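Long-range contacts in response regulator receiver protein (Pseudoalteromonas atlantica T6c, PDB 3KTO), which probably serves as the signal-receiving module of a two-component regulatory system, with a CheY-like receiver domain: residues L11-K16 and I55-L60; I84-S89 and D105-P110; K24-L29 and V115-V120; S66-L71 and A95-R100. All blocks are in the same frame, centred on the assembly; numbering follows the deposited sequence.

Contact 1 (L11-K16 and I55-L60); sequences LVDHQK and IIEAHL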
loop_
_atom_site.group_PDB
_atom_site.type_symbol
_atom_site.label_atom_id
_atom_site.label_comp_id
_atom_site.label_asym_id
_atom_site.label_seq_id
_atom_site.Cartn_x
_atom_site.Cartn_y
_atom_site.Cartn_z
ATOM N N LEU A 11 -7.993 -3.327 -17.830
ATOM C CA LEU A 11 -7.177 -3.197 -16.631
ATOM C C LEU A 11 -7.970 -3.757 -15.448
ATOM O O LEU A 11 -9.080 -3.315 -15.169
ATOM C CB LEU A 11 -6.818 -1.730 -16.367
ATOM C CG LEU A 11 -6.149 -1.415 -15.017
ATOM C CD1 LEU A 11 -4.878 -2.237 -14.842
ATOM C CD2 LEU A 11 -5.826 0.066 -14.937
ATOM N N VAL A 12 -7.411 -4.758 -14.776
ATOM C CA VAL A 12 -8.061 -5.352 -13.611
ATOM C C VAL A 12 -7.135 -5.063 -12.425
ATOM O O VAL A 12 -6.025 -5.591 -12.339
ATOM C CB VAL A 12 -8.246 -6.871 -13.794
ATOM C CG1 VAL A 12 -9.149 -7.420 -12.711
ATOM C CG2 VAL A 12 -8.842 -7.164 -15.159
ATOM N N ASP A 13 -7.601 -4.207 -11.525
ATOM C CA ASP A 13 -6.820 -3.792 -10.370
ATOM C C ASP A 13 -7.820 -3.285 -9.335
ATOM O O ASP A 13 -8.653 -2.438 -9.651
ATOM C CB ASP A 13 -5.873 -2.658 -10.801
ATOM C CG ASP A 13 -4.900 -2.245 -9.710
ATOM O OD1 ASP A 13 -5.277 -2.275 -8.524
ATOM O OD2 ASP A 13 -3.758 -1.865 -10.047
ATOM N N HIS A 14 -7.736 -3.795 -8.112
ATOM C CA HIS A 14 -8.651 -3.393 -7.044
ATOM C C HIS A 14 -8.322 -2.030 -6.424
ATOM O O HIS A 14 -9.086 -1.512 -5.610
ATOM C CB HIS A 14 -8.654 -4.443 -5.939
ATOM C CG HIS A 14 -7.327 -4.605 -5.271
ATOM N ND1 HIS A 14 -6.238 -5.145 -5.914
ATOM C CD2 HIS A 14 -6.896 -4.240 -4.041
ATOM C CE1 HIS A 14 -5.190 -5.109 -5.107
ATOM N NE2 HIS A 14 -5.564 -4.563 -3.965
ATOM N N GLN A 15 -7.184 -1.457 -6.798
ATOM C CA GLN A 15 -6.794 -0.161 -6.261
ATOM C C GLN A 15 -7.367 0.981 -7.095
ATOM O O GLN A 15 -6.974 1.180 -8.245
ATOM C CB GLN A 15 -5.272 -0.051 -6.203
ATOM C CG GLN A 15 -4.639 -0.857 -5.076
ATOM C CD GLN A 15 -5.052 -0.355 -3.697
ATOM O OE1 GLN A 15 -5.061 0.850 -3.439
ATOM N NE2 GLN A 15 -5.382 -1.280 -2.803
ATOM N N LYS A 16 -8.301 1.720 -6.508
ATOM C CA LYS A 16 -8.931 2.845 -7.183
ATOM C C LYS A 16 -7.914 3.836 -7.729
ATOM O O LYS A 16 -8.003 4.247 -8.884
ATOM C CB LYS A 16 -9.886 3.576 -6.236
ATOM C CG LYS A 16 -11.168 2.822 -5.936
ATOM C CD LYS A 16 -12.157 3.702 -5.188
ATOM C CE LYS A 16 -11.664 4.045 -3.798
ATOM N NZ LYS A 16 -11.642 2.843 -2.925
ATOM N N ILE A 55 -3.957 -5.682 -18.539
ATOM C CA ILE A 55 -3.036 -5.286 -17.477
ATOM C C ILE A 55 -3.734 -5.803 -16.231
ATOM O O ILE A 55 -4.908 -5.488 -15.987
ATOM C CB ILE A 55 -2.868 -3.773 -17.388
ATOM C CG1 ILE A 55 -2.300 -3.246 -18.709
ATOM C CG2 ILE A 55 -1.953 -3.424 -16.211
ATOM C CD1 ILE A 55 -2.000 -1.747 -18.715
ATOM N N ILE A 56 -3.026 -6.617 -15.456
ATOM C CA ILE A 56 -3.624 -7.218 -14.276
ATOM C C ILE A 56 -2.719 -7.132 -13.053
ATOM O O ILE A 56 -1.522 -7.419 -13.132
ATOM C CB ILE A 56 -3.950 -8.709 -14.546
ATOM C CG1 ILE A 56 -4.793 -8.848 -15.823
ATOM C CG2 ILE A 56 -4.679 -9.318 -13.369
ATOM C CD1 ILE A 56 -5.099 -10.319 -16.194
ATOM N N GLU A 57 -3.313 -6.724 -11.933
ATOM C CA GLU A 57 -2.622 -6.630 -10.652
ATOM C C GLU A 57 -2.520 -8.081 -10.201
ATOM O O GLU A 57 -3.518 -8.806 -10.185
ATOM C CB GLU A 57 -3.457 -5.799 -9.665
ATOM C CG GLU A 57 -3.241 -6.095 -8.171
ATOM C CD GLU A 57 -1.825 -5.842 -7.685
ATOM O OE1 GLU A 57 -1.329 -4.699 -7.816
ATOM O OE2 GLU A 57 -1.207 -6.794 -7.161
ATOM N N ALA A 58 -1.311 -8.508 -9.861
ATOM C CA ALA A 58 -1.076 -9.886 -9.449
ATOM C C ALA A 58 -1.836 -10.333 -8.213
ATOM O O ALA A 58 -2.246 -11.495 -8.125
ATOM C CB ALA A 58 0.444 -10.128 -9.226
ATOM N N HIS A 59 -2.021 -9.424 -7.263
ATOM C CA HIS A 59 -2.677 -9.777 -6.004
ATOM C C HIS A 59 -3.992 -9.039 -5.770
ATOM O O HIS A 59 -4.117 -8.257 -4.824
ATOM C CB HIS A 59 -1.715 -9.499 -4.852
ATOM C CG HIS A 59 -0.333 -10.022 -5.086
ATOM N ND1 HIS A 59 -0.082 -11.332 -5.434
ATOM C CD2 HIS A 59 0.873 -9.411 -5.024
ATOM C CE1 HIS A 59 1.220 -11.505 -5.575
ATOM N NE2 HIS A 59 1.823 -10.353 -5.332
ATOM N N LEU A 60 -4.960 -9.295 -6.642
ATOM C CA LEU A 60 -6.266 -8.655 -6.547
ATOM C C LEU A 60 -6.886 -8.838 -5.167
ATOM O O LEU A 60 -6.917 -9.943 -4.627
ATOM C CB LEU A 60 -7.193 -9.211 -7.631
ATOM C CG LEU A 60 -6.783 -8.820 -9.053
ATOM C CD1 LEU A 60 -7.519 -9.688 -10.064
ATOM C CD2 LEU A 60 -7.073 -7.343 -9.288
#
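Strands 8-12 and 51-57 run parallel as neighbours in the sheet, tightly joined at L11 and V12 and looser where both chains turn out of it. V12 N donates to I55 O at 2.9 Å, and V12 O receives E57 N at 3.0 Å, nearly along the C=O axis. The squeeze is greatest between L11 and I55, which cross obliquely: L11 CD1 lies 3.4 Å from I55 CG2, closer than carbons usually sit. On the other face V12 CG1 meets L60 CD1 at 3.8 Å, the two side chains crossing at about a right angle. These C-terminal strand ends correspond to the acidic pocket of CheY-like receivers; E57 probably takes the place of the usual phosphoacceptor aspartate. D13, CG anti to its backbone N (chi1 -174°), closes an Asx turn through Q15 N to OD1 at 2.7 Å. Its OD2 lies 4.3 Å from E57 OE1, a like-charge pair that K109 NZ bridges with salt bridges to both. An alanine in place of D13 would remove the carboxylate that holds Q15 N and K109 NZ, and would probably loosen turn and lysine alike. The H14 ring is the last packed group: Q15 CG and L60 C lie over opposite faces toward the rim, E57 CG at the edge, and CE1 comes 3.3 Å from H59 O. Beyond it the exposed chain from Q15 on makes no contact with 55-60.

Contact 2 (I84-S89 and D105-P110); sequences IVMASS and DFIEKP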
loop_
_atom_site.group_PDB
_atom_site.type_symbol
_atom_site.label_atom_id
_atom_site.label_comp_id
_atom_site.label_asym_id
_atom_site.label_seq_id
_atom_site.Cartn_x
_atom_site.Cartn_y
_atom_site.Cartn_z
ATOM N N ILE A 84 0.145 -7.695 -19.306
ATOM C CA ILE A 84 1.173 -7.078 -18.479
ATOM C C ILE A 84 0.719 -7.294 -17.032
ATOM O O ILE A 84 -0.351 -6.832 -16.640
ATOM C CB ILE A 84 1.258 -5.547 -18.724
ATOM C CG1 ILE A 84 1.600 -5.251 -20.183
ATOM C CG2 ILE A 84 2.294 -4.934 -17.813
ATOM C CD1 ILE A 84 1.562 -3.761 -20.515
ATOM N N VAL A 85 1.502 -8.017 -16.246
ATOM C CA VAL A 85 1.148 -8.243 -14.851
ATOM C C VAL A 85 1.920 -7.244 -13.973
ATOM O O VAL A 85 3.115 -7.034 -14.172
ATOM C CB VAL A 85 1.465 -9.693 -14.439
ATOM C CG1 VAL A 85 1.241 -9.871 -12.950
ATOM C CG2 VAL A 85 0.562 -10.659 -15.224
HETATM N N MSE A 86 1.225 -6.612 -13.027
HETATM C CA MSE A 86 1.837 -5.628 -12.143
HETATM C C MSE A 86 1.582 -5.998 -10.687
HETATM O O MSE A 86 0.568 -6.612 -10.360
HETATM C CB MSE A 86 1.258 -4.240 -12.419
HETATM C CG MSE A 86 1.401 -3.781 -13.873
HETATM SE SE MSE A 86 0.728 -1.982 -14.158
HETATM C CE MSE A 86 2.295 -1.023 -13.550
ATOM N N ALA A 87 2.508 -5.624 -9.816
ATOM C CA ALA A 87 2.362 -5.926 -8.396
ATOM C C ALA A 87 3.179 -4.935 -7.583
ATOM O O ALA A 87 4.276 -4.549 -7.978
ATOM C CB ALA A 87 2.828 -7.364 -8.109
ATOM N N SER A 88 2.620 -4.497 -6.465
ATOM C CA SER A 88 3.313 -3.562 -5.590
ATOM C C SER A 88 4.011 -4.380 -4.515
ATOM O O SER A 88 4.738 -3.849 -3.675
ATOM C CB SER A 88 2.318 -2.584 -4.964
ATOM O OG SER A 88 1.213 -3.273 -4.408
ATOM N N SER A 89 3.778 -5.687 -4.572
ATOM C CA SER A 89 4.347 -6.652 -3.646
ATOM C C SER A 89 4.647 -7.915 -4.437
ATOM O O SER A 89 3.785 -8.420 -5.162
ATOM C CB SER A 89 3.344 -6.974 -2.541
ATOM O OG SER A 89 3.812 -8.033 -1.728
ATOM N N ASP A 105 4.961 -9.300 -19.687
ATOM C CA ASP A 105 5.918 -8.628 -18.809
ATOM C C ASP A 105 5.352 -8.607 -17.391
ATOM O O ASP A 105 4.151 -8.786 -17.186
ATOM C CB ASP A 105 6.195 -7.192 -19.301
ATOM C CG ASP A 105 7.486 -6.596 -18.715
ATOM O OD1 ASP A 105 8.319 -7.358 -18.188
ATOM O OD2 ASP A 105 7.673 -5.361 -18.793
ATOM N N PHE A 106 6.238 -8.436 -16.418
ATOM C CA PHE A 106 5.866 -8.360 -15.014
ATOM C C PHE A 106 6.521 -7.057 -14.555
ATOM O O PHE A 106 7.738 -6.909 -14.669
ATOM C CB PHE A 106 6.445 -9.559 -14.251
ATOM C CG PHE A 106 5.997 -9.645 -12.821
ATOM C CD1 PHE A 106 4.891 -10.397 -12.473
ATOM C CD2 PHE A 106 6.666 -8.943 -11.828
ATOM C CE1 PHE A 106 4.451 -10.455 -11.153
ATOM C CE2 PHE A 106 6.236 -8.990 -10.500
ATOM C CZ PHE A 106 5.126 -9.747 -10.163
ATOM N N ILE A 107 5.716 -6.114 -14.066
ATOM C CA ILE A 107 6.213 -4.812 -13.630
ATOM C C ILE A 107 5.947 -4.556 -12.147
ATOM O O ILE A 107 4.808 -4.620 -11.694
ATOM C CB ILE A 107 5.536 -3.655 -14.415
ATOM C CG1 ILE A 107 5.736 -3.837 -15.922
ATOM C CG2 ILE A 107 6.132 -2.320 -13.981
ATOM C CD1 ILE A 107 5.025 -2.781 -16.751
ATOM N N GLU A 108 6.997 -4.268 -11.390
ATOM C CA GLU A 108 6.821 -3.983 -9.970
ATOM C C GLU A 108 6.324 -2.550 -9.841
ATOM O O GLU A 108 6.690 -1.693 -10.645
ATOM C CB GLU A 108 8.149 -4.113 -9.225
ATOM C CG GLU A 108 8.736 -5.509 -9.213
ATOM C CD GLU A 108 10.190 -5.507 -8.776
ATOM O OE1 GLU A 108 11.065 -5.194 -9.618
ATOM O OE2 GLU A 108 10.453 -5.802 -7.589
ATOM N N LYS A 109 5.470 -2.304 -8.852
ATOM C CA LYS A 109 4.946 -0.964 -8.579
ATOM C C LYS A 109 5.512 -0.556 -7.209
ATOM O O LYS A 109 5.668 -1.399 -6.332
ATOM C CB LYS A 109 3.413 -0.978 -8.514
ATOM C CG LYS A 109 2.721 -1.244 -9.840
ATOM C CD LYS A 109 1.218 -0.991 -9.750
ATOM C CE LYS A 109 0.511 -2.022 -8.877
ATOM N NZ LYS A 109 -0.971 -1.783 -8.825
ATOM N N PRO A 110 5.858 0.728 -7.018
ATOM C CA PRO A 110 5.783 1.855 -7.954
ATOM C C PRO A 110 6.622 1.562 -9.188
ATOM O O PRO A 110 7.736 1.040 -9.093
ATOM C CB PRO A 110 6.330 3.021 -7.133
ATOM C CG PRO A 110 7.293 2.349 -6.206
ATOM C CD PRO A 110 6.498 1.150 -5.759
#
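F106 and V85 each hold a gamma carbon anti to the backbone N (CG of F106, chi1 -174°; CG1 of V85, 174°), and the F106 ring is turned nearly square to its stem (chi2 93°). The ring thus comes obliquely beside V85, CD1 lying 3.7 Å from V85 CG1, while CZ reaches A87 CB at 3.9 Å. On the other face I84 and I107 share one conformation, CG1 anti to the carbonyl carbon, and lie side by side with I84 CG2 3.6 Å from I107 CD1. Selenomethionine M86 bends at its last torsion and sets CE 3.7 Å from CG of K109, whose chain it crosses at about a right angle. Four backbone bonds join the parallel strands. I107 N to V85 O (2.8 Å) is nearly axial, whereas K109 N comes to A87 O (2.7 Å) from above the carbonyl plane, as the chain leaves the sheet toward the cis peptide before P110. Strand 105-108 is outermost within the chain. With helix 92-100 packed over F106, the two strands form a beta-alpha-beta unit, and the lysine followed by a cis-proline is characteristic of receiver domains, where the lysine belongs to the active site; here K109 NZ forms salt bridges to D13 and E57.

Contact 3 (K24-L29 and V115-V120); sequences KLLSPL and VLVHDV
No aromatic ring or other flat group takes part between 24-29 and 115-120; the imidazole of H118, with D119 OD1 at its edge and in its plane, sits on a bond that leads away from the partner segment. Branched aliphatic side chains carry the contact. L25, with CG anti to the backbone N (chi1 173°), crosses L116 and V117 obliquely: its CD2 meets L116 CD2 at 3.6 Å, and its CD1 lies 3.9 Å from V117 CG2. An alanine in place of L25 would remove both methyls and would probably loosen the packing against L116 and V117. L26 swings CG to the other side, anti to the carbonyl carbon, and meets V120 tip to tip, CD2 to CG2 at 4.0 Å. A type I turn from L26 to L29, closed by L29 N to L26 O at 2.9 Å, brings the chain back so that L29 also faces the helix. Its first torsion, -118°, is close to eclipsed, which suggests some strain; in this pose CD2 comes to 3.7 Å from V120 CG1 and CD1 to 4.1 Å from V117 CG1. The later residues of helix 16-26 and the turn from L26 to L29 so lean on the last helix, 113-127, on one face of the receiver sheet. With no hydrogen bond or salt bridge across it, the contact rests on shape fit and the burial of methyl groups.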
loop_
_atom_site.group_PDB
_atom_site.type_symbol
_atom_site.label_atom_id
_atom_site.label_comp_id
_atom_site.label_asym_id
_atom_site.label_seq_id
_atom_site.Cartn_x
_atom_site.Cartn_y
_atom_site.Cartn_z
ATOM N N LYS A 24 -4.895 7.754 -16.668
ATOM C CA LYS A 24 -4.395 9.074 -17.041
ATOM C C LYS A 24 -3.108 8.961 -17.845
ATOM O O LYS A 24 -2.967 9.568 -18.909
ATOM C CB LYS A 24 -4.163 9.924 -15.786
ATOM C CG LYS A 24 -5.450 10.459 -15.172
ATOM C CD LYS A 24 -5.222 11.153 -13.828
ATOM C CE LYS A 24 -4.947 10.143 -12.712
ATOM N NZ LYS A 24 -4.870 10.772 -11.354
ATOM N N LEU A 25 -2.170 8.178 -17.332
ATOM C CA LEU A 25 -0.893 7.966 -17.999
ATOM C C LEU A 25 -0.987 7.383 -19.412
ATOM O O LEU A 25 -0.169 7.706 -20.272
ATOM C CB LEU A 25 -0.011 7.044 -17.151
ATOM C CG LEU A 25 1.296 6.590 -17.806
ATOM C CD1 LEU A 25 2.233 7.781 -17.969
ATOM C CD2 LEU A 25 1.949 5.512 -16.958
ATOM N N LEU A 26 -1.975 6.530 -19.656
ATOM C CA LEU A 26 -2.103 5.892 -20.960
ATOM C C LEU A 26 -3.133 6.506 -21.903
ATOM O O LEU A 26 -3.209 6.126 -23.069
ATOM C CB LEU A 26 -2.425 4.410 -20.769
ATOM C CG LEU A 26 -1.442 3.568 -19.957
ATOM C CD1 LEU A 26 -2.039 2.184 -19.731
ATOM C CD2 LEU A 26 -0.108 3.484 -20.687
ATOM N N SER A 27 -3.925 7.451 -21.406
ATOM C CA SER A 27 -4.954 8.083 -22.231
ATOM C C SER A 27 -4.390 8.682 -23.514
ATOM O O SER A 27 -4.992 8.552 -24.585
ATOM C CB SER A 27 -5.686 9.175 -21.444
ATOM O OG SER A 27 -4.846 10.261 -21.100
ATOM N N PRO A 28 -3.216 9.336 -23.426
ATOM C CA PRO A 28 -2.655 9.927 -24.641
ATOM C C PRO A 28 -2.034 8.934 -25.606
ATOM O O PRO A 28 -1.284 9.319 -26.495
ATOM C CB PRO A 28 -1.656 10.949 -24.101
ATOM C CG PRO A 28 -1.124 10.252 -22.851
ATOM C CD PRO A 28 -2.391 9.659 -22.244
ATOM N N LEU A 29 -2.343 7.656 -25.404
ATOM C CA LEU A 29 -1.859 6.579 -26.258
ATOM C C LEU A 29 -3.084 6.230 -27.108
ATOM O O LEU A 29 -4.204 6.518 -26.700
ATOM C CB LEU A 29 -1.409 5.372 -25.402
ATOM C CG LEU A 29 0.081 4.968 -25.502
ATOM C CD1 LEU A 29 0.889 6.189 -25.264
ATOM C CD2 LEU A 29 0.466 3.892 -24.503
ATOM N N VAL A 115 8.440 2.497 -18.813
ATOM C CA VAL A 115 8.427 1.048 -18.958
ATOM C C VAL A 115 7.004 0.626 -19.305
ATOM O O VAL A 115 6.770 -0.093 -20.272
ATOM C CB VAL A 115 8.857 0.346 -17.654
ATOM C CG1 VAL A 115 8.684 -1.165 -17.786
ATOM C CG2 VAL A 115 10.308 0.678 -17.349
ATOM N N LEU A 116 6.047 1.089 -18.513
ATOM C CA LEU A 116 4.660 0.746 -18.761
ATOM C C LEU A 116 4.217 1.276 -20.119
ATOM O O LEU A 116 3.639 0.542 -20.913
ATOM C CB LEU A 116 3.759 1.316 -17.669
ATOM C CG LEU A 116 2.264 1.127 -17.937
ATOM C CD1 LEU A 116 1.912 -0.355 -17.903
ATOM C CD2 LEU A 116 1.462 1.899 -16.906
ATOM N N VAL A 117 4.493 2.548 -20.387
ATOM C CA VAL A 117 4.090 3.145 -21.657
ATOM C C VAL A 117 4.645 2.326 -22.819
ATOM O O VAL A 117 3.926 2.000 -23.763
ATOM C CB VAL A 117 4.560 4.622 -21.749
ATOM C CG1 VAL A 117 4.220 5.206 -23.117
ATOM C CG2 VAL A 117 3.879 5.436 -20.662
ATOM N N HIS A 118 5.917 1.964 -22.726
ATOM C CA HIS A 118 6.557 1.177 -23.766
ATOM C C HIS A 118 5.878 -0.178 -23.966
ATOM O O HIS A 118 5.596 -0.575 -25.096
ATOM C CB HIS A 118 8.037 0.975 -23.431
ATOM C CG HIS A 118 8.777 0.165 -24.448
ATOM N ND1 HIS A 118 8.747 -1.213 -24.465
ATOM C CD2 HIS A 118 9.518 0.540 -25.517
ATOM C CE1 HIS A 118 9.437 -1.653 -25.504
ATOM N NE2 HIS A 118 9.914 -0.609 -26.158
ATOM N N ASP A 119 5.619 -0.888 -22.870
ATOM C CA ASP A 119 4.969 -2.197 -22.948
ATOM C C ASP A 119 3.614 -2.125 -23.632
ATOM O O ASP A 119 3.256 -3.002 -24.420
ATOM C CB ASP A 119 4.781 -2.796 -21.554
ATOM C CG ASP A 119 6.075 -3.309 -20.959
ATOM O OD1 ASP A 119 7.072 -3.407 -21.703
ATOM O OD2 ASP A 119 6.086 -3.627 -19.751
ATOM N N VAL A 120 2.853 -1.084 -23.319
ATOM C CA VAL A 120 1.535 -0.915 -23.911
ATOM C C VAL A 120 1.622 -0.555 -25.398
ATOM O O VAL A 120 0.877 -1.092 -26.216
ATOM C CB VAL A 120 0.738 0.163 -23.158
ATOM C CG1 VAL A 120 -0.572 0.448 -23.879
ATOM C CG2 VAL A 120 0.467 -0.311 -21.727
#

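Contact 4 (S66-L71 and A95-R100); sequences SGIELL and AVRAMR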
loop_
_atom_site.group_PDB
_atom_site.type_symbol
_atom_site.label_atom_id
_atom_site.label_comp_id
_atom_site.label_asym_id
_atom_site.label_seq_id
_atom_site.Cartn_x
_atom_site.Cartn_y
_atom_site.Cartn_z
ATOM N N SER A 66 -3.939 -13.987 -7.043
ATOM C CA SER A 66 -5.268 -14.123 -7.659
ATOM C C SER A 66 -5.345 -13.527 -9.068
ATOM O O SER A 66 -6.089 -14.019 -9.913
ATOM C CB SER A 66 -6.357 -13.528 -6.756
ATOM O OG SER A 66 -6.183 -12.151 -6.502
ATOM N N GLY A 67 -4.562 -12.486 -9.333
ATOM C CA GLY A 67 -4.562 -11.892 -10.656
ATOM C C GLY A 67 -3.926 -12.846 -11.658
ATOM O O GLY A 67 -4.393 -12.971 -12.793
ATOM N N ILE A 68 -2.860 -13.525 -11.239
ATOM C CA ILE A 68 -2.167 -14.478 -12.100
ATOM C C ILE A 68 -3.091 -15.669 -12.352
ATOM O O ILE A 68 -3.129 -16.213 -13.450
ATOM C CB ILE A 68 -0.846 -14.942 -11.446
ATOM C CG1 ILE A 68 0.087 -13.738 -11.298
ATOM C CG2 ILE A 68 -0.175 -16.011 -12.298
ATOM C CD1 ILE A 68 1.288 -13.989 -10.391
ATOM N N GLU A 69 -3.841 -16.063 -11.333
ATOM C CA GLU A 69 -4.785 -17.172 -11.478
ATOM C C GLU A 69 -5.798 -16.774 -12.569
ATOM O O GLU A 69 -6.172 -17.579 -13.425
ATOM C CB GLU A 69 -5.482 -17.420 -10.139
ATOM C CG GLU A 69 -6.426 -18.596 -10.118
ATOM C CD GLU A 69 -7.039 -18.805 -8.748
ATOM O OE1 GLU A 69 -7.640 -17.852 -8.219
ATOM O OE2 GLU A 69 -6.919 -19.919 -8.196
ATOM N N LEU A 70 -6.233 -15.518 -12.540
ATOM C CA LEU A 70 -7.164 -15.029 -13.549
ATOM C C LEU A 70 -6.536 -15.217 -14.927
ATOM O O LEU A 70 -7.180 -15.715 -15.845
ATOM C CB LEU A 70 -7.481 -13.548 -13.324
ATOM C CG LEU A 70 -8.284 -12.848 -14.425
ATOM C CD1 LEU A 70 -9.624 -13.550 -14.650
ATOM C CD2 LEU A 70 -8.503 -11.402 -14.015
ATOM N N LEU A 71 -5.274 -14.822 -15.069
ATOM C CA LEU A 71 -4.580 -14.975 -16.347
ATOM C C LEU A 71 -4.544 -16.451 -16.754
ATOM O O LEU A 71 -4.827 -16.790 -17.896
ATOM C CB LEU A 71 -3.139 -14.434 -16.259
ATOM C CG LEU A 71 -2.236 -14.681 -17.476
ATOM C CD1 LEU A 71 -2.920 -14.211 -18.761
ATOM C CD2 LEU A 71 -0.916 -13.929 -17.270
ATOM N N ALA A 95 6.598 -13.977 -9.587
ATOM C CA ALA A 95 7.101 -13.508 -10.884
ATOM C C ALA A 95 7.217 -14.682 -11.848
ATOM O O ALA A 95 6.798 -14.597 -13.000
ATOM C CB ALA A 95 8.471 -12.836 -10.714
ATOM N N VAL A 96 7.787 -15.783 -11.368
ATOM C CA VAL A 96 7.954 -16.973 -12.190
ATOM C C VAL A 96 6.598 -17.541 -12.615
ATOM O O VAL A 96 6.412 -17.925 -13.766
ATOM C CB VAL A 96 8.766 -18.064 -11.431
ATOM C CG1 VAL A 96 8.781 -19.368 -12.222
ATOM C CG2 VAL A 96 10.197 -17.575 -11.198
ATOM N N ARG A 97 5.654 -17.603 -11.688
ATOM C CA ARG A 97 4.329 -18.114 -12.018
ATOM C C ARG A 97 3.697 -17.240 -13.108
ATOM O O ARG A 97 3.031 -17.737 -14.016
ATOM C CB ARG A 97 3.453 -18.118 -10.769
ATOM C CG ARG A 97 2.050 -18.597 -11.023
ATOM C CD ARG A 97 1.235 -18.612 -9.741
ATOM N NE ARG A 97 -0.096 -19.157 -9.987
ATOM C CZ ARG A 97 -0.987 -19.396 -9.035
ATOM N NH1 ARG A 97 -0.694 -19.138 -7.766
ATOM N NH2 ARG A 97 -2.169 -19.891 -9.357
ATOM N N ALA A 98 3.922 -15.934 -13.012
ATOM C CA ALA A 98 3.398 -14.982 -13.978
ATOM C C ALA A 98 3.959 -15.262 -15.362
ATOM O O ALA A 98 3.209 -15.309 -16.344
ATOM C CB ALA A 98 3.749 -13.571 -13.555
HETATM N N MSE A 99 5.273 -15.453 -15.446
HETATM C CA MSE A 99 5.895 -15.724 -16.735
HETATM C C MSE A 99 5.415 -17.060 -17.318
HETATM O O MSE A 99 5.184 -17.163 -18.518
HETATM C CB MSE A 99 7.431 -15.684 -16.625
HETATM C CG MSE A 99 8.006 -14.305 -16.196
HETATM SE SE MSE A 99 7.205 -12.739 -17.046
HETATM C CE MSE A 99 5.754 -12.527 -15.864
ATOM N N ARG A 100 5.246 -18.077 -16.476
ATOM C CA ARG A 100 4.754 -19.360 -16.978
ATOM C C ARG A 100 3.294 -19.245 -17.408
ATOM O O ARG A 100 2.799 -20.065 -18.176
ATOM C CB ARG A 100 4.878 -20.443 -15.904
ATOM C CG ARG A 100 6.286 -20.980 -15.760
ATOM C CD ARG A 100 6.412 -21.928 -14.590
ATOM N NE ARG A 100 7.715 -22.580 -14.575
ATOM C CZ ARG A 100 8.288 -23.057 -13.479
ATOM N NH1 ARG A 100 7.669 -22.948 -12.310
ATOM N NH2 ARG A 100 9.477 -23.641 -13.545
#
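Helical segments 66-71 and 95-100 run almost parallel, their axes 14° apart and 9.7 Å from each other at closest approach, with I68 and A98 nearest by CA. I68 fills the gap between them. Its CG1 is anti to the carbonyl carbon (chi1 -63°), which sends CD1 to the small side chain of A98, 4.0 Å from CB, and leaves CG2 to meet R97. R97 stretches fully extended, CG anti to the backbone N, and crosses I68 obliquely so that its CG lies 3.6 Å and its NE 3.9 Å from I68 CG2. The aliphatic stem thus covers the isoleucine while the guanidinium passes on toward helix 66-76, forming salt bridges from NE to E72 and from NH1 to D65. The guanidinium also passes E69, NH2 lying 4.2 Å from E69 CB and 4.9 Å from OE2, so that carboxylate is near but not in contact. L71, only grazing the partner helix, turns to V85 and T83 of the sheet beneath. With L71 and A98 packed on the strands and a charged arginine on the more exposed side, neighbouring helices are joined on one side of the alpha/beta sandwich of a CheY-like receiver, whose central parallel sheet has helices on both faces.

Contacts 1 and 2 build the sheet and contacts 3 and 4 its helical coats. Contact 1 is the more buried of the two strand pairs; contact 2 lies at the sheet's outer strand and is partly exposed, and the strands 51-57 and 83-87 between them hydrogen-bond, M86 N to I56 O. Of the helix pairs, contact 4 is buried and contact 3 partly buried. Backbone bonds carry both strand pairs, whereas the helix contacts have none across them: contact 3 is wholly aliphatic, contact 4 aliphatic with a charged outer side. Contacts 3 and 4 lie on opposite sides of the chain's centre, about 22 Å apart between centres. I55 and I84 touch contact 3, while F106 and V85 touch contact 4.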